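Local structure of catalase-3 (Neurospora crassa, 4AJ9) at the interface of chains A and B and the interface of chains A and C. The protein breaks down hydrogen peroxide to oxygen and water with a haem cofactor, and probably protects the cell from peroxide. Residues are numbered along the deposited sequence; one frame, centred on the assembly and turned at random. Chains: chain A/B/C, Catalase-3.

Contact 1: the interface of chains A and B. Residues chain A 161-163; chain B 394.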
# COMPACT_ATOMS: atom_id res chain seq x y z
N SER A 161 -5.65 -25.03 -8.54
CA SER A 161 -5.12 -24.89 -9.89
C SER A 161 -5.25 -23.44 -10.35
O SER A 161 -6.30 -22.84 -10.18
CB SER A 161 -5.89 -25.82 -10.83
OG SER A 161 -5.23 -25.97 -12.07
N PRO A 162 -4.19 -22.87 -10.94
CA PRO A 162 -4.24 -21.42 -11.20
C PRO A 162 -5.10 -21.02 -12.39
O PRO A 162 -5.30 -19.83 -12.60
CB PRO A 162 -2.77 -21.06 -11.45
CG PRO A 162 -2.14 -22.34 -11.96
CD PRO A 162 -2.85 -23.44 -11.20
N ASP A 163 -5.62 -21.98 -13.15
CA ASP A 163 -6.53 -21.61 -14.22
C ASP A 163 -7.96 -21.38 -13.70
O ASP A 163 -8.58 -20.38 -14.04
CB ASP A 163 -6.51 -22.63 -15.37
CG ASP A 163 -6.64 -24.08 -14.90
OD1 ASP A 163 -6.63 -24.33 -13.68
OD2 ASP A 163 -6.73 -24.97 -15.77
N ILE B 394 -0.03 -23.69 -16.24
CA ILE B 394 -0.81 -23.90 -15.03
C ILE B 394 -0.09 -24.79 -14.01
O ILE B 394 -0.55 -24.94 -12.89
CB ILE B 394 -2.20 -24.52 -15.33
CG1 ILE B 394 -2.05 -25.99 -15.70
CG2 ILE B 394 -2.90 -23.71 -16.43
CD1 ILE B 394 -3.38 -26.68 -16.00
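A:Pro162 and B:Ile394 meet loop to loop in this patch of the catalase-family tetramer. The A loop follows helix 151-158, and B:Ile394 lies just past strand 390-391. The dense part is at the proline. Its ring atom CG rests 3.7 Å from CA of B:Ile394. The backbone O of B:Ile394 sits at the rim of the proline ring, 3.2 Å from CD of A:Pro162 and as near to CG. The stiff ring thus meets main chain as well as side chain.

Packing is wider toward A:Asp163. There the contact passes to the branches of B:Ile394. The CG2 methyl faces CB of A:Asp163 at 3.9 Å. CG1 is folded between the backbone N and the carbonyl carbon (chi1 74°), and the chain then runs straight on through chi2 179°. This carries CD1 to the carboxylate, 3.8 Å from OD2 of A:Asp163. Within this patch the methyls lie against the A:Asp163 side chain, carboxylate included.

The loosest point is A:Ser161. Its OG is 4.4 Å from CD1 of B:Ile394 and turns to its own chain. OG of A:Ser161 gives a hydrogen bond of 2.7 Å to OD1 of A:Asp163. The hydroxyl comes on the syn side of that oxygen, but 33° out of the carboxylate plane. This link likely steadies the acid, with OD2 turned to the isoleucine. B:Ile394 has 64 Å² of its surface hidden by chain A.

Contact 2: the interface of chains A and C. Residues chain A 47, 51, 55; chain C 148, 152, 350-351, 354.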
# COMPACT_ATOMS: atom_id res chain seq x y z
N PHE A 47 -21.42 10.32 5.08
CA PHE A 47 -21.54 9.13 4.25
C PHE A 47 -20.17 8.63 3.83
O PHE A 47 -19.85 7.44 4.00
CB PHE A 47 -22.41 9.40 3.02
CG PHE A 47 -22.31 8.31 1.99
CD1 PHE A 47 -23.09 7.17 2.09
CD2 PHE A 47 -21.40 8.41 0.94
CE1 PHE A 47 -22.98 6.15 1.16
CE2 PHE A 47 -21.29 7.39 -0.00
CZ PHE A 47 -22.08 6.27 0.11
N LEU A 51 -18.43 5.01 4.69
CA LEU A 51 -18.27 4.03 3.62
C LEU A 51 -16.80 3.83 3.25
O LEU A 51 -16.40 2.72 2.87
CB LEU A 51 -19.10 4.41 2.38
CG LEU A 51 -20.47 3.72 2.30
CD1 LEU A 51 -20.34 2.21 2.13
CD2 LEU A 51 -21.32 4.04 3.54
N ASP A 55 -15.18 0.35 3.00
CA ASP A 55 -14.61 -0.01 1.71
C ASP A 55 -13.20 -0.58 1.88
O ASP A 55 -12.72 -1.32 1.03
CB ASP A 55 -14.53 1.22 0.79
CG ASP A 55 -15.90 1.67 0.26
OD1 ASP A 55 -16.88 0.90 0.37
OD2 ASP A 55 -15.97 2.80 -0.28
N ALA C 148 -27.73 3.69 0.75
CA ALA C 148 -26.38 3.12 0.71
C ALA C 148 -25.56 3.32 1.99
O ALA C 148 -24.68 2.52 2.30
CB ALA C 148 -25.61 3.67 -0.49
N PRO C 152 -22.81 -0.78 5.39
CA PRO C 152 -21.91 -1.42 6.35
C PRO C 152 -22.68 -2.08 7.51
O PRO C 152 -22.21 -3.09 8.05
CB PRO C 152 -21.05 -0.25 6.84
CG PRO C 152 -21.08 0.74 5.70
CD PRO C 152 -22.51 0.66 5.21
N TYR C 350 -19.97 5.79 -5.35
CA TYR C 350 -18.80 6.18 -4.58
C TYR C 350 -17.99 4.96 -4.12
O TYR C 350 -16.76 4.89 -4.30
CB TYR C 350 -19.21 7.01 -3.35
CG TYR C 350 -18.09 7.11 -2.34
CD1 TYR C 350 -17.06 8.02 -2.52
CD2 TYR C 350 -18.02 6.24 -1.24
CE1 TYR C 350 -16.02 8.09 -1.62
CE2 TYR C 350 -16.97 6.30 -0.33
CZ TYR C 350 -15.98 7.23 -0.53
OH TYR C 350 -14.92 7.33 0.35
N SER C 351 -18.66 3.98 -3.53
CA SER C 351 -17.95 2.89 -2.87
C SER C 351 -17.11 2.03 -3.82
O SER C 351 -16.01 1.60 -3.46
CB SER C 351 -18.90 2.02 -2.05
OG SER C 351 -19.11 2.58 -0.77
N ASP C 354 -13.88 3.79 -4.78
CA ASP C 354 -13.06 3.89 -3.57
C ASP C 354 -12.44 2.55 -3.20
O ASP C 354 -11.26 2.49 -2.84
CB ASP C 354 -13.88 4.42 -2.38
CG ASP C 354 -13.12 4.35 -1.07
OD1 ASP C 354 -11.96 4.80 -1.04
OD2 ASP C 354 -13.67 3.82 -0.07
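C:Ser351 and A:Asp55 form the polar centre of this subunit contact in the catalase tetramer. OG of C:Ser351 gives a hydrogen bond of 3.0 Å to OD1 of A:Asp55. OD1 accepts through its syn lone pair, on the side of its other oxygen. A second bond from this OG to OD2 is weak. OD2 of A:Asp55 also lies 2.5 Å from OD2 of C:Asp354, with the carboxylate planes 47° apart. This approach is doubtful, since OD2 of C:Asp354 also crowds CB and CG of A:Asp55.

Next to this pair sits A:Leu51. Its CB packs 3.9 Å from CE2 of C:Tyr350. Both methyls, CD1 and CD2, meet the ring CG of C:Pro152 from one side, each at 3.9 Å.

Farther out, A:Phe47 wedges its ring edge-first into chain C. CE2 meets CD2 of C:Tyr350 at 3.7 Å, and CE1 points to C:Ala148. A:Phe47 has CG opposite the backbone N (chi1 167°), which directs the ring at chain C. A:Leu51 CB lies over one face of that ring, near the rim. C:Asp354 CB leans likewise over the rim of C:Tyr350.

The A residues lie on helix 45-55. C:Tyr350, C:Ser351 and C:Asp354 lie on helix 343-360, which also bears the haem-ligating tyrosine, C:Tyr352.

Contact 3: the interface of chains A and C. Residues chain A 63, 152, 155-156; chain C 54, 57.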
# COMPACT_ATOMS: atom_id res chain seq x y z
N VAL A 63 -0.45 -15.76 3.30
CA VAL A 63 -0.15 -16.47 2.07
C VAL A 63 -0.33 -18.00 2.26
O VAL A 63 -0.78 -18.69 1.35
CB VAL A 63 1.24 -16.08 1.51
CG1 VAL A 63 2.37 -16.62 2.41
CG2 VAL A 63 1.40 -16.56 0.08
N PRO A 152 7.58 -22.03 -2.44
CA PRO A 152 6.55 -21.65 -3.42
C PRO A 152 6.15 -22.80 -4.34
O PRO A 152 5.01 -22.85 -4.80
CB PRO A 152 7.22 -20.52 -4.23
CG PRO A 152 8.30 -19.99 -3.32
CD PRO A 152 8.79 -21.19 -2.55
N ILE A 155 3.81 -25.01 -2.16
CA ILE A 155 2.54 -24.32 -1.91
C ILE A 155 1.72 -24.14 -3.19
O ILE A 155 0.50 -24.32 -3.19
CB ILE A 155 2.76 -22.96 -1.18
CG1 ILE A 155 3.43 -23.19 0.18
CG2 ILE A 155 1.43 -22.19 -0.99
CD1 ILE A 155 2.66 -24.18 1.07
N HIS A 156 2.40 -23.77 -4.28
CA HIS A 156 1.72 -23.63 -5.57
C HIS A 156 1.02 -24.94 -5.96
O HIS A 156 -0.14 -24.94 -6.36
CB HIS A 156 2.70 -23.18 -6.67
CG HIS A 156 2.96 -21.70 -6.67
ND1 HIS A 156 3.64 -21.07 -7.69
CD2 HIS A 156 2.66 -20.73 -5.77
CE1 HIS A 156 3.74 -19.78 -7.42
NE2 HIS A 156 3.13 -19.54 -6.27
N PHE C 54 6.60 -14.68 -3.90
CA PHE C 54 5.68 -15.57 -3.21
C PHE C 54 5.08 -14.87 -1.98
O PHE C 54 3.87 -14.84 -1.78
CB PHE C 54 6.39 -16.86 -2.77
CG PHE C 54 5.56 -17.72 -1.88
CD1 PHE C 54 4.59 -18.55 -2.43
CD2 PHE C 54 5.70 -17.66 -0.50
CE1 PHE C 54 3.80 -19.34 -1.61
CE2 PHE C 54 4.90 -18.42 0.32
CZ PHE C 54 3.95 -19.28 -0.24
N GLU C 57 2.12 -12.54 -2.75
CA GLU C 57 1.12 -12.98 -3.73
C GLU C 57 -0.29 -12.46 -3.50
O GLU C 57 -1.00 -12.15 -4.46
CB GLU C 57 1.09 -14.52 -3.89
CG GLU C 57 2.22 -15.06 -4.78
CD GLU C 57 2.20 -16.58 -4.94
OE1 GLU C 57 1.18 -17.21 -4.59
OE2 GLU C 57 3.22 -17.13 -5.42
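NE2 of A:His156 gives a hydrogen bond of 2.6 Å to OE2 of C:Glu57, joining two subunits of the catalase tetramer. The bond is nearly straight, 164° at the hydrogen. The carboxylate oxygen lies in the imidazole plane and accepts through its syn lone pair. The ring and carboxylate planes are 38° apart. The glutamate chain is extended beyond CG, which lets it reach the histidine from the loop after helix 45-55. The carboxylate could favour a positive charge on the imidazole. A:His156 is itself backed by A:Pro152, whose backbone C lies 4.0 Å above the plane of the A:His156 ring, near its rim.

Beside this bond, C:Phe54 of helix 45-55 fills an apolar slot in chain A. Its CG is opposite the backbone N (chi1 172°), which aims the ring between A:Val63 and A:Pro152. CG2 of A:Val63 lies over one face, toward the rim, 3.7 Å from CZ of C:Phe54. A:Pro152 packs on the side away from A:Val63, beyond the rim near CG and CD1, its CB 3.7 Å from CD1 of C:Phe54. A:Ile155 meets the edge of the ring, its side chain crossing at about a right angle. Its CG2 lies in the ring plane, 3.8 Å from CE1 of C:Phe54.

A:Val63 lies two residues before A:His65, the predicted active-site histidine. The second methyl of A:Val63, CG1, touches CE2 of C:Phe54 at 3.7 Å.

Contacts 2 and 3 belong to the same two-fold A-C interface, with the chains in exchanged roles. In both, helix 45-55 of one subunit meets Pro152 of helix 151-158 of the other. Their centres are about 32 Å apart as given, but symmetry repeats each at the opposite end. Contact 1 joins chain A to chain B, about 13 Å from contact 3 and about 33 Å from contact 2. Helix 151-158 and the loop after it thus serve two partners, tying the interfaces together. Contact 3 lies about 10 Å from A:His65, and A:Val63 is close to it in sequence; assembly may therefore help to shape the surroundings of the haem pocket.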